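Local coordinates for PTS system glucose-specific EIIA component (Mycoplasma capricolum, PDB 2GPR), which probably relays a phosphoryl group from phospho-HPr to the EIIB domain of the phosphotransferase system that imports and phosphorylates glucose, at residues T61-F65 with F91-V95; E74-G80 with S124-N130; L8-C14 with D46-V51; G16-T20 with V139-V144. One frame throughout, in Å; residues are numbered along the deposited sequence.

Contact 1: T61-F65 with F91-V95; sequences TKHAF and FESFV
Separate sheets can be joined without backbone-to-backbone hydrogen bonds, as 61-65 and 91-95 illustrate. Thr61 O comes first, over one face of the Phe91 ring, 3.9 Å from Phe91 CG. Lys62 is left-handed (phi 58°, psi 24°) and brings the backbones closest, its CA 6.1 Å from that of Phe91. Its side chain leaves in the m rotamer, passes Ser93 CB (3.9 Å from Lys62 CG) and donates a hydrogen bond from Lys62 NZ to Phe91 O at 3.0 Å; NZ also binds the carbonyl of Gly88. His63 lays its CA 3.4 Å from Phe91 CE2, while its imidazole (chi1 65°, p) leads away from 91-95. From Ala64 the chain is extended. Phe65 (m) points toward the other segment, with Phe65 CE1 3.6 Å from Val95 CG2 and the ring edge by Ser93 CB. Residues 91-93 form a strand; Phe91 (m), Ser93 and, just beyond it, Val95 point toward 61-65, and Ser93 OG donates to Val95 O at 3.1 Å. The contact joins strand 64-68 of the large sheet to edge strand 91-93 of the three-stranded sheet, beside His63, by similarity a zinc ligand important for phospho-donor activity in the EIIA active site.

Contact 2: E74-G80 with S124-N130; sequences EILLHIG and SPIIFTN
Neighbouring antiparallel strands show how regular hydrogen bonding can position a reactive side chain. Strands 74-78 and 124-128 run at 166°, their axes approaching to 4.4 Å. Leu76 and Ile127 form a hydrogen-bonded pair, with Leu76 N to Ile127 O at 2.6 Å and Ile127 N to Leu76 O at 2.8 Å; Ile75-Phe128 and Leu77-Ile126 are non-hydrogen-bonded pairs. His78 N continues the pattern to Pro125 O at 2.9 Å. At the other end the register shifts by one in a beta bulge: Glu74 O accepts from Asn130 N at 3.1 Å and, weakly, from Thr129 N at 2.7 Å. Beyond the strand, Gly80 N (positive phi, 56°) donates a hydrogen bond to Ser124 OG at 2.8 Å.

Apolar packing divides between the faces. Ile75, Leu77, Ile126 and Phe128 share one, where Leu77 CD2 lies 3.3 Å from Ile126 CD1, Ile75 CD1 3.8 Å from Ile126 CG2, and Ile75 CG1 sits over the Phe128 ring. Leu76 (chi1 t) and Ile127 (p) meet on the other, Leu76 CD2 to Ile127 CD1 at 3.8 Å.

The imidazole of His78 (chi1 t) leads away from 124-130, and its ND1 makes a weak hydrogen bond to Gly80 O at 2.8 Å. If so held, ND1 would leave NE2 for the phosphoryl group, consistent with the tele-phosphohistidine assigned to His78 by similarity.

Contact 3: L8-C14 with D46-V51; sequences LKVLAPC and DFHAPV
Val51, Pro50 and Pro13 form much of the apolar centre; towards one end Val51 CG1 lies 3.7 Å from Leu8 CD2 and 4.0 Å from Val10 CB. At the other end Cys14 (chi1 61°, p) sets its CB over the face of the Phe47 ring, a CH-pi contact 4.3 Å from the centroid, while Cys14 SG approaches obliquely, 3.7 Å from Phe47 CE2. Phe47 (chi1 m) reaches on to Leu77 and Ile79. Outward lies the backbone, the two segments running antiparallel (180° end to end), with Leu11 level with Pro50 (CA-CA 4.5 Å) and Pro13 with His48 (4.1 Å). Leu11 N donates to Pro50 O at 2.9 Å. At the polar edge Pro13 O takes two bonds from one residue, His48 N at 2.7 Å and His48 ND1 at 3.2 Å, the imidazole being held at chi1 m. Strand 8-11 pairs in a sheet with 149-153, whereas 46-48 pairs with 106-110, so this sparse antiparallel seam stitches two small sheets together in the all-beta EIIA fold.

Contact 4: G16-T20 with V139-V144; sequences GTIIT and VKMGEV
Ile18, with both chi angles m, packs against 139-144: its CG2 lies 4.1 Å from Val139 CG1, its CG1 4.1 Å from Val144 CG2, and its CB 3.7 Å from Lys140 O. Ile18 also touches Phe38 and Ile40 of the neighbouring strand 36-42. Met141 (chi1 m) folds its end inward, placing SD 4.0 Å from Thr20 CG2 and CE 3.9 Å from Ile18 O. The backbones pair antiparallel. Strand 16-19 is the outermost strand of its sheet within the chain, and 142-144 extends that edge by a short stretch of bridges: Gly16-Val144 and Ile18-Gly142 are hydrogen-bonded pairs flanking the non-hydrogen-bonded pair Thr17-Glu143. Val144 N to Gly16 O (2.8 Å) and Ile18 N to Gly142 O (2.9 Å) are the firm bonds; Gly16 N to Val144 O (3.4 Å) and Gly142 N to Ile18 O (3.5 Å) are weak. Gly16 (phi 145°, psi -160°) and Gly142 (92°, -162°) adopt backbone angles that call for glycine. At Glu143 the chain turns a corner. Thr17 OG1 (chi1 m) donates a very short hydrogen bond, 2.4 Å, to Glu143 OE1, while Glu143 OE2 forms a salt bridge with Lys43.

In the fold
Contacts 1 and 2 meet at what is, by similarity, the active site. Strands 64-68 and 74-78 are sheet neighbours, Phe65 N lying 2.7 Å from Leu77 O and His63 O 2.9 Å from Ile79 N, and this pairing brings the side chains of His63 and His78 to about 4 Å. Contact 3 packs against contact 2 from the Ile75 and Leu77 face, with Ile75 CD1 3.6 Å from Pro50 CG; its Phe47 side chain is about 9 Å from that of His78. Contact 4, its centre about 23 Å from that of contact 1, touches contact 3 through Ala12 CB and Val144 CG2, 3.9 Å apart, and closes a loop in which contacts 1 and 2 nest.

Contact 1: T61-F65 with F91-V95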
loop_
_atom_site.group_PDB
_atom_site.type_symbol
_atom_site.label_atom_id
_atom_site.label_comp_id
_atom_site.label_asym_id
_atom_site.label_seq_id
_atom_site.Cartn_x
_atom_site.Cartn_y
_atom_site.Cartn_z
ATOM N N THR A 61 5.853 14.267 4.129
ATOM C CA THR A 61 4.871 14.505 3.122
ATOM C C THR A 61 3.647 13.578 3.265
ATOM O O THR A 61 2.596 13.807 2.683
ATOM C CB THR A 61 5.550 14.476 1.762
ATOM O OG1 THR A 61 6.328 13.296 1.700
ATOM C CG2 THR A 61 6.395 15.755 1.610
ATOM N N LYS A 62 3.811 12.527 4.059
ATOM C CA LYS A 62 2.756 11.580 4.427
ATOM C C LYS A 62 2.043 10.856 3.289
ATOM O O LYS A 62 0.907 10.417 3.447
ATOM C CB LYS A 62 1.748 12.351 5.277
ATOM C CG LYS A 62 2.428 13.028 6.461
ATOM C CD LYS A 62 1.600 14.105 7.148
ATOM C CE LYS A 62 1.794 15.520 6.559
ATOM N NZ LYS A 62 0.512 16.282 6.403
ATOM N N HIS A 63 2.694 10.743 2.152
ATOM C CA HIS A 63 2.059 10.188 0.962
ATOM C C HIS A 63 2.433 8.733 0.692
ATOM O O HIS A 63 1.887 8.121 -0.237
ATOM C CB HIS A 63 2.441 11.033 -0.275
ATOM C CG HIS A 63 3.921 10.903 -0.519
ATOM N ND1 HIS A 63 4.860 11.316 0.432
ATOM C CD2 HIS A 63 4.612 10.343 -1.552
ATOM C CE1 HIS A 63 6.081 11.028 -0.048
ATOM N NE2 HIS A 63 5.970 10.462 -1.249
ATOM N N ALA A 64 3.412 8.221 1.450
ATOM C CA ALA A 64 3.874 6.873 1.222
ATOM C C ALA A 64 4.283 6.178 2.534
ATOM O O ALA A 64 4.875 6.788 3.384
ATOM C CB ALA A 64 4.980 6.936 0.204
ATOM N N PHE A 65 3.928 4.901 2.732
ATOM C CA PHE A 65 4.245 4.271 3.972
ATOM C C PHE A 65 4.942 2.975 3.738
ATOM O O PHE A 65 4.399 2.156 3.055
ATOM C CB PHE A 65 2.929 4.040 4.739
ATOM C CG PHE A 65 2.255 5.343 5.065
ATOM C CD1 PHE A 65 2.629 6.046 6.210
ATOM C CD2 PHE A 65 1.376 5.965 4.178
ATOM C CE1 PHE A 65 2.081 7.299 6.516
ATOM C CE2 PHE A 65 0.801 7.208 4.478
ATOM C CZ PHE A 65 1.145 7.876 5.654
ATOM N N PHE A 91 -3.153 15.196 3.465
ATOM C CA PHE A 91 -2.785 14.029 4.232
ATOM C C PHE A 91 -2.799 14.379 5.714
ATOM O O PHE A 91 -2.311 15.420 6.095
ATOM C CB PHE A 91 -1.351 13.561 3.831
ATOM C CG PHE A 91 -1.239 13.244 2.370
ATOM C CD1 PHE A 91 -1.236 14.269 1.420
ATOM C CD2 PHE A 91 -1.100 11.919 1.938
ATOM C CE1 PHE A 91 -1.122 13.978 0.061
ATOM C CE2 PHE A 91 -1.020 11.597 0.578
ATOM C CZ PHE A 91 -1.044 12.641 -0.352
ATOM N N GLU A 92 -3.374 13.525 6.531
ATOM C CA GLU A 92 -3.406 13.671 7.978
ATOM C C GLU A 92 -2.913 12.372 8.477
ATOM O O GLU A 92 -3.641 11.405 8.414
ATOM C CB GLU A 92 -4.840 13.861 8.502
ATOM C CG GLU A 92 -5.128 15.273 9.060
ATOM C CD GLU A 92 -4.081 15.764 10.048
ATOM O OE1 GLU A 92 -3.620 15.056 10.945
ATOM O OE2 GLU A 92 -3.701 17.029 9.831
ATOM N N SER A 93 -1.647 12.282 8.800
ATOM C CA SER A 93 -1.129 10.981 9.185
ATOM C C SER A 93 -1.399 10.688 10.640
ATOM O O SER A 93 -1.728 11.623 11.425
ATOM C CB SER A 93 0.353 10.800 8.868
ATOM O OG SER A 93 1.133 10.918 10.042
ATOM N N PHE A 94 -1.239 9.395 10.996
ATOM C CA PHE A 94 -1.445 9.009 12.370
ATOM C C PHE A 94 -0.301 8.195 12.908
ATOM O O PHE A 94 -0.385 7.646 14.041
ATOM C CB PHE A 94 -2.764 8.270 12.571
ATOM C CG PHE A 94 -3.927 9.088 12.141
ATOM C CD1 PHE A 94 -4.498 10.012 13.010
ATOM C CD2 PHE A 94 -4.422 8.976 10.845
ATOM C CE1 PHE A 94 -5.583 10.773 12.589
ATOM C CE2 PHE A 94 -5.504 9.742 10.410
ATOM C CZ PHE A 94 -6.072 10.659 11.287
ATOM N N VAL A 95 0.756 8.154 12.089
ATOM C CA VAL A 95 1.909 7.340 12.356
ATOM C C VAL A 95 3.211 8.110 12.172
ATOM O O VAL A 95 3.255 9.173 11.534
ATOM C CB VAL A 95 1.853 6.159 11.368
ATOM C CG1 VAL A 95 0.782 5.148 11.796
ATOM C CG2 VAL A 95 1.485 6.722 9.992
#

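Contact 2: E74-G80 with S124-N130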
loop_
_atom_site.group_PDB
_atom_site.type_symbol
_atom_site.label_atom_id
_atom_site.label_comp_id
_atom_site.label_asym_id
_atom_site.label_seq_id
_atom_site.Cartn_x
_atom_site.Cartn_y
_atom_site.Cartn_z
ATOM N N GLU A 74 9.656 -6.090 2.597
ATOM C CA GLU A 74 9.077 -4.775 2.764
ATOM C C GLU A 74 8.038 -4.513 1.734
ATOM O O GLU A 74 8.283 -4.681 0.549
ATOM C CB GLU A 74 10.060 -3.594 2.643
ATOM C CG GLU A 74 10.672 -3.175 3.984
ATOM C CD GLU A 74 12.054 -2.622 3.779
ATOM O OE1 GLU A 74 12.948 -3.553 3.584
ATOM O OE2 GLU A 74 12.302 -1.456 3.686
ATOM N N ILE A 75 6.929 -3.996 2.178
ATOM C CA ILE A 75 5.934 -3.631 1.271
ATOM C C ILE A 75 5.662 -2.135 1.340
ATOM O O ILE A 75 5.548 -1.527 2.414
ATOM C CB ILE A 75 4.746 -4.482 1.582
ATOM C CG1 ILE A 75 3.531 -4.018 0.847
ATOM C CG2 ILE A 75 4.454 -4.471 3.061
ATOM C CD1 ILE A 75 2.339 -3.990 1.789
ATOM N N LEU A 76 5.585 -1.510 0.188
ATOM C CA LEU A 76 5.289 -0.097 0.117
ATOM C C LEU A 76 3.838 0.246 -0.332
ATOM O O LEU A 76 3.326 -0.237 -1.350
ATOM C CB LEU A 76 6.374 0.617 -0.722
ATOM C CG LEU A 76 6.186 2.106 -0.940
ATOM C CD1 LEU A 76 6.994 2.884 0.081
ATOM C CD2 LEU A 76 6.731 2.445 -2.320
ATOM N N LEU A 77 3.176 1.081 0.467
ATOM C CA LEU A 77 1.873 1.672 0.204
ATOM C C LEU A 77 2.173 3.114 -0.230
ATOM O O LEU A 77 2.846 3.858 0.477
ATOM C CB LEU A 77 1.011 1.729 1.496
ATOM C CG LEU A 77 -0.499 1.968 1.363
ATOM C CD1 LEU A 77 -0.979 2.959 2.407
ATOM C CD2 LEU A 77 -1.043 2.256 -0.046
ATOM N N HIS A 78 1.700 3.495 -1.400
ATOM C CA HIS A 78 1.962 4.765 -1.943
ATOM C C HIS A 78 0.706 5.364 -2.453
ATOM O O HIS A 78 0.193 4.879 -3.442
ATOM C CB HIS A 78 2.923 4.534 -3.067
ATOM C CG HIS A 78 3.361 5.790 -3.726
ATOM N ND1 HIS A 78 2.459 6.559 -4.455
ATOM C CD2 HIS A 78 4.605 6.350 -3.829
ATOM C CE1 HIS A 78 3.159 7.549 -4.979
ATOM N NE2 HIS A 78 4.440 7.471 -4.608
ATOM N N ILE A 79 0.151 6.354 -1.719
ATOM C CA ILE A 79 -1.092 6.926 -2.109
ATOM C C ILE A 79 -0.975 7.740 -3.356
ATOM O O ILE A 79 -0.179 8.665 -3.407
ATOM C CB ILE A 79 -1.791 7.707 -1.024
ATOM C CG1 ILE A 79 -2.065 6.784 0.150
ATOM C CG2 ILE A 79 -3.126 8.271 -1.585
ATOM C CD1 ILE A 79 -0.877 6.626 1.060
ATOM N N GLY A 80 -1.822 7.408 -4.362
ATOM C CA GLY A 80 -1.869 8.104 -5.651
ATOM C C GLY A 80 -0.518 8.149 -6.374
ATOM O O GLY A 80 0.350 7.316 -6.203
ATOM N N SER A 124 -3.564 4.023 -5.907
ATOM C CA SER A 124 -2.481 3.808 -4.964
ATOM C C SER A 124 -1.778 2.474 -5.061
ATOM O O SER A 124 -2.379 1.454 -4.814
ATOM C CB SER A 124 -2.972 4.041 -3.555
ATOM O OG SER A 124 -3.481 5.379 -3.426
ATOM N N PRO A 125 -0.464 2.505 -5.310
ATOM C CA PRO A 125 0.268 1.277 -5.455
ATOM C C PRO A 125 0.721 0.594 -4.172
ATOM O O PRO A 125 1.122 1.225 -3.183
ATOM C CB PRO A 125 1.420 1.572 -6.392
ATOM C CG PRO A 125 1.212 2.973 -6.942
ATOM C CD PRO A 125 0.082 3.595 -6.161
ATOM N N ILE A 126 0.674 -0.739 -4.216
ATOM C CA ILE A 126 1.107 -1.625 -3.136
ATOM C C ILE A 126 2.242 -2.495 -3.669
ATOM O O ILE A 126 2.011 -3.480 -4.395
ATOM C CB ILE A 126 -0.029 -2.570 -2.660
ATOM C CG1 ILE A 126 -1.351 -1.847 -2.441
ATOM C CG2 ILE A 126 0.378 -3.300 -1.384
ATOM C CD1 ILE A 126 -1.223 -0.674 -1.483
ATOM N N ILE A 127 3.473 -2.157 -3.372
ATOM C CA ILE A 127 4.514 -2.982 -3.936
ATOM C C ILE A 127 5.385 -3.577 -2.917
ATOM O O ILE A 127 5.639 -3.003 -1.893
ATOM C CB ILE A 127 5.385 -2.206 -4.910
ATOM C CG1 ILE A 127 5.686 -0.834 -4.353
ATOM C CG2 ILE A 127 4.753 -2.048 -6.298
ATOM C CD1 ILE A 127 7.063 -0.374 -4.826
ATOM N N PHE A 128 5.855 -4.743 -3.215
ATOM C CA PHE A 128 6.799 -5.375 -2.351
ATOM C C PHE A 128 8.167 -4.949 -2.833
ATOM O O PHE A 128 8.626 -5.322 -3.976
ATOM C CB PHE A 128 6.687 -6.902 -2.326
ATOM C CG PHE A 128 5.297 -7.365 -2.041
ATOM C CD1 PHE A 128 4.311 -7.242 -3.017
ATOM C CD2 PHE A 128 4.957 -7.885 -0.794
ATOM C CE1 PHE A 128 2.994 -7.601 -2.735
ATOM C CE2 PHE A 128 3.662 -8.328 -0.530
ATOM C CZ PHE A 128 2.671 -8.148 -1.494
ATOM N N THR A 129 8.754 -4.057 -2.004
ATOM C CA THR A 129 10.050 -3.529 -2.273
ATOM C C THR A 129 11.134 -4.544 -1.904
ATOM O O THR A 129 12.281 -4.445 -2.291
ATOM C CB THR A 129 10.228 -2.142 -1.644
ATOM O OG1 THR A 129 10.225 -1.160 -2.707
ATOM C CG2 THR A 129 11.523 -2.076 -0.786
ATOM N N ASN A 130 10.718 -5.569 -1.190
ATOM C CA ASN A 130 11.605 -6.602 -0.808
ATOM C C ASN A 130 10.843 -7.850 -0.351
ATOM O O ASN A 130 10.029 -7.814 0.552
ATOM C CB ASN A 130 12.602 -6.072 0.198
ATOM C CG ASN A 130 13.424 -7.173 0.834
ATOM O OD1 ASN A 130 13.941 -7.021 1.962
ATOM N ND2 ASN A 130 13.546 -8.286 0.154
#

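Contact 3: L8-C14 with D46-V51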
loop_
_atom_site.group_PDB
_atom_site.type_symbol
_atom_site.label_atom_id
_atom_site.label_comp_id
_atom_site.label_asym_id
_atom_site.label_seq_id
_atom_site.Cartn_x
_atom_site.Cartn_y
_atom_site.Cartn_z
ATOM N N LEU A 8 2.243 -14.833 3.808
ATOM C CA LEU A 8 1.966 -13.499 4.236
ATOM C C LEU A 8 0.663 -13.030 3.640
ATOM O O LEU A 8 0.459 -13.027 2.454
ATOM C CB LEU A 8 3.091 -12.483 4.000
ATOM C CG LEU A 8 2.652 -11.071 4.453
ATOM C CD1 LEU A 8 3.391 -10.624 5.687
ATOM C CD2 LEU A 8 2.749 -10.061 3.329
ATOM N N LYS A 9 -0.242 -12.679 4.469
ATOM C CA LYS A 9 -1.518 -12.214 3.985
ATOM C C LYS A 9 -1.525 -10.706 3.865
ATOM O O LYS A 9 -1.165 -9.997 4.808
ATOM C CB LYS A 9 -2.594 -12.639 4.945
ATOM C CG LYS A 9 -3.213 -13.955 4.549
ATOM C CD LYS A 9 -4.153 -14.501 5.654
ATOM C CE LYS A 9 -4.708 -13.343 6.499
ATOM N NZ LYS A 9 -5.593 -13.776 7.609
ATOM N N VAL A 10 -1.927 -10.175 2.705
ATOM C CA VAL A 10 -1.960 -8.741 2.597
ATOM C C VAL A 10 -3.372 -8.228 2.564
ATOM O O VAL A 10 -4.138 -8.784 1.851
ATOM C CB VAL A 10 -0.889 -8.075 1.681
ATOM C CG1 VAL A 10 0.324 -8.958 1.398
ATOM C CG2 VAL A 10 -1.388 -7.366 0.439
ATOM N N LEU A 11 -3.752 -7.240 3.410
ATOM C CA LEU A 11 -5.139 -6.704 3.417
ATOM C C LEU A 11 -5.344 -5.464 2.519
ATOM O O LEU A 11 -4.412 -4.819 2.028
ATOM C CB LEU A 11 -5.736 -6.413 4.835
ATOM C CG LEU A 11 -5.418 -7.395 5.967
ATOM C CD1 LEU A 11 -6.177 -7.017 7.222
ATOM C CD2 LEU A 11 -5.715 -8.846 5.611
ATOM N N ALA A 12 -6.577 -5.097 2.302
ATOM C CA ALA A 12 -6.829 -3.893 1.580
ATOM C C ALA A 12 -6.835 -2.734 2.588
ATOM O O ALA A 12 -7.520 -2.816 3.595
ATOM C CB ALA A 12 -8.165 -4.015 0.907
ATOM N N PRO A 13 -6.016 -1.683 2.359
ATOM C CA PRO A 13 -5.896 -0.494 3.238
ATOM C C PRO A 13 -7.048 0.534 3.132
ATOM O O PRO A 13 -7.241 1.403 3.982
ATOM C CB PRO A 13 -4.628 0.191 2.806
ATOM C CG PRO A 13 -4.242 -0.393 1.463
ATOM C CD PRO A 13 -4.900 -1.743 1.374
ATOM N N CYS A 14 -7.825 0.440 2.061
ATOM C CA CYS A 14 -8.997 1.249 1.898
ATOM C C CYS A 14 -10.078 0.488 1.108
ATOM O O CYS A 14 -9.915 -0.682 0.675
ATOM C CB CYS A 14 -8.707 2.582 1.255
ATOM S SG CYS A 14 -8.025 2.335 -0.364
ATOM N N ASP A 46 -9.575 6.702 4.329
ATOM C CA ASP A 46 -8.699 6.048 5.262
ATOM C C ASP A 46 -7.844 4.924 4.651
ATOM O O ASP A 46 -8.310 4.021 3.971
ATOM C CB ASP A 46 -9.417 5.688 6.551
ATOM C CG ASP A 46 -10.340 6.827 7.005
ATOM O OD1 ASP A 46 -9.831 8.025 6.800
ATOM O OD2 ASP A 46 -11.432 6.659 7.542
ATOM N N PHE A 47 -6.550 5.046 4.818
ATOM C CA PHE A 47 -5.673 4.054 4.347
ATOM C C PHE A 47 -5.138 3.395 5.583
ATOM O O PHE A 47 -4.780 4.105 6.535
ATOM C CB PHE A 47 -4.577 4.634 3.471
ATOM C CG PHE A 47 -5.074 5.062 2.133
ATOM C CD1 PHE A 47 -5.882 6.189 2.020
ATOM C CD2 PHE A 47 -4.730 4.345 0.986
ATOM C CE1 PHE A 47 -6.354 6.575 0.770
ATOM C CE2 PHE A 47 -5.201 4.710 -0.276
ATOM C CZ PHE A 47 -6.057 5.807 -0.362
ATOM N N HIS A 48 -5.185 2.040 5.601
ATOM C CA HIS A 48 -4.795 1.271 6.753
ATOM C C HIS A 48 -3.618 0.425 6.423
ATOM O O HIS A 48 -3.363 0.172 5.290
ATOM C CB HIS A 48 -5.944 0.343 7.222
ATOM C CG HIS A 48 -7.100 1.054 7.855
ATOM N ND1 HIS A 48 -8.093 1.634 7.095
ATOM C CD2 HIS A 48 -7.371 1.335 9.159
ATOM C CE1 HIS A 48 -8.950 2.221 7.946
ATOM N NE2 HIS A 48 -8.543 2.054 9.193
ATOM N N ALA A 49 -2.934 -0.067 7.418
ATOM C CA ALA A 49 -1.855 -0.955 7.191
ATOM C C ALA A 49 -2.322 -2.315 6.592
ATOM O O ALA A 49 -3.219 -3.005 7.099
ATOM C CB ALA A 49 -1.097 -1.142 8.501
ATOM N N PRO A 50 -1.641 -2.730 5.544
ATOM C CA PRO A 50 -1.888 -3.992 4.837
ATOM C C PRO A 50 -1.358 -5.216 5.550
ATOM O O PRO A 50 -1.787 -6.317 5.295
ATOM C CB PRO A 50 -1.138 -3.859 3.521
ATOM C CG PRO A 50 -0.507 -2.443 3.463
ATOM C CD PRO A 50 -0.939 -1.707 4.711
ATOM N N VAL A 51 -0.367 -5.007 6.399
ATOM C CA VAL A 51 0.276 -6.032 7.217
ATOM C C VAL A 51 0.792 -5.428 8.521
ATOM O O VAL A 51 0.687 -4.210 8.824
ATOM C CB VAL A 51 1.424 -6.742 6.505
ATOM C CG1 VAL A 51 0.967 -7.345 5.185
ATOM C CG2 VAL A 51 2.549 -5.728 6.274
#

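Contact 4: G16-T20 with V139-V144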
loop_
_atom_site.group_PDB
_atom_site.type_symbol
_atom_site.label_atom_id
_atom_site.label_comp_id
_atom_site.label_asym_id
_atom_site.label_seq_id
_atom_site.Cartn_x
_atom_site.Cartn_y
_atom_site.Cartn_z
ATOM N N GLY A 16 -12.335 -0.029 -2.195
ATOM C CA GLY A 16 -12.099 0.241 -3.624
ATOM C C GLY A 16 -11.847 -1.020 -4.443
ATOM O O GLY A 16 -12.189 -2.129 -4.031
ATOM N N THR A 17 -11.224 -0.834 -5.608
ATOM C CA THR A 17 -10.937 -1.936 -6.480
ATOM C C THR A 17 -9.464 -2.217 -6.583
ATOM O O THR A 17 -8.678 -1.345 -6.923
ATOM C CB THR A 17 -11.374 -1.554 -7.894
ATOM O OG1 THR A 17 -12.573 -0.842 -7.819
ATOM C CG2 THR A 17 -11.480 -2.770 -8.817
ATOM N N ILE A 18 -9.090 -3.457 -6.409
ATOM C CA ILE A 18 -7.736 -3.815 -6.665
ATOM C C ILE A 18 -7.634 -3.882 -8.185
ATOM O O ILE A 18 -8.536 -4.396 -8.837
ATOM C CB ILE A 18 -7.347 -5.123 -5.992
ATOM C CG1 ILE A 18 -7.512 -4.975 -4.463
ATOM C CG2 ILE A 18 -5.905 -5.520 -6.355
ATOM C CD1 ILE A 18 -6.658 -3.841 -3.859
ATOM N N ILE A 19 -6.631 -3.231 -8.745
ATOM C CA ILE A 19 -6.385 -3.201 -10.170
ATOM C C ILE A 19 -4.936 -3.630 -10.276
ATOM O O ILE A 19 -4.304 -3.782 -9.240
ATOM C CB ILE A 19 -6.603 -1.780 -10.746
ATOM C CG1 ILE A 19 -5.541 -0.797 -10.217
ATOM C CG2 ILE A 19 -7.955 -1.226 -10.324
ATOM C CD1 ILE A 19 -6.102 0.605 -10.059
ATOM N N THR A 20 -4.401 -3.796 -11.490
ATOM C CA THR A 20 -3.013 -4.221 -11.694
ATOM C C THR A 20 -2.095 -3.043 -11.825
ATOM O O THR A 20 -2.564 -1.908 -11.960
ATOM C CB THR A 20 -2.835 -5.175 -12.909
ATOM O OG1 THR A 20 -3.311 -4.575 -14.114
ATOM C CG2 THR A 20 -3.544 -6.507 -12.682
ATOM N N VAL A 139 -3.561 -12.928 -5.931
ATOM C CA VAL A 139 -3.989 -11.588 -5.704
ATOM C C VAL A 139 -5.483 -11.515 -5.988
ATOM O O VAL A 139 -5.893 -11.619 -7.118
ATOM C CB VAL A 139 -3.299 -10.462 -6.511
ATOM C CG1 VAL A 139 -4.034 -9.138 -6.194
ATOM C CG2 VAL A 139 -1.825 -10.312 -6.189
ATOM N N LYS A 140 -6.292 -11.291 -4.975
ATOM C CA LYS A 140 -7.718 -11.147 -5.187
ATOM C C LYS A 140 -7.994 -9.785 -5.821
ATOM O O LYS A 140 -7.525 -8.752 -5.307
ATOM C CB LYS A 140 -8.535 -11.449 -3.939
ATOM C CG LYS A 140 -9.945 -10.853 -3.949
ATOM C CD LYS A 140 -10.438 -10.426 -2.561
ATOM C CE LYS A 140 -11.134 -11.528 -1.745
ATOM N NZ LYS A 140 -11.560 -11.099 -0.377
ATOM N N MET A 141 -8.682 -9.804 -7.010
ATOM C CA MET A 141 -8.973 -8.632 -7.789
ATOM C C MET A 141 -10.405 -8.173 -7.664
ATOM O O MET A 141 -11.226 -8.795 -7.028
ATOM C CB MET A 141 -8.637 -8.896 -9.247
ATOM C CG MET A 141 -7.155 -9.066 -9.456
ATOM S SD MET A 141 -6.431 -7.575 -10.091
ATOM C CE MET A 141 -7.661 -7.268 -11.377
ATOM N N GLY A 142 -10.721 -7.051 -8.249
ATOM C CA GLY A 142 -12.073 -6.624 -8.174
ATOM C C GLY A 142 -12.340 -5.721 -7.000
ATOM O O GLY A 142 -11.423 -5.137 -6.442
ATOM N N GLU A 143 -13.660 -5.604 -6.685
ATOM C CA GLU A 143 -14.229 -4.769 -5.646
ATOM C C GLU A 143 -13.985 -5.384 -4.239
ATOM O O GLU A 143 -14.250 -6.578 -3.996
ATOM C CB GLU A 143 -15.711 -4.515 -5.975
ATOM C CG GLU A 143 -16.187 -3.055 -5.783
ATOM C CD GLU A 143 -15.640 -2.034 -6.779
ATOM O OE1 GLU A 143 -14.565 -2.155 -7.346
ATOM O OE2 GLU A 143 -16.434 -0.982 -6.938
ATOM N N VAL A 144 -13.387 -4.579 -3.318
ATOM C CA VAL A 144 -12.999 -5.041 -1.978
ATOM C C VAL A 144 -13.351 -4.086 -0.872
ATOM O O VAL A 144 -13.635 -2.922 -1.052
ATOM C CB VAL A 144 -11.474 -5.321 -1.836
ATOM C CG1 VAL A 144 -10.985 -6.414 -2.776
ATOM C CG2 VAL A 144 -10.660 -4.054 -2.055
#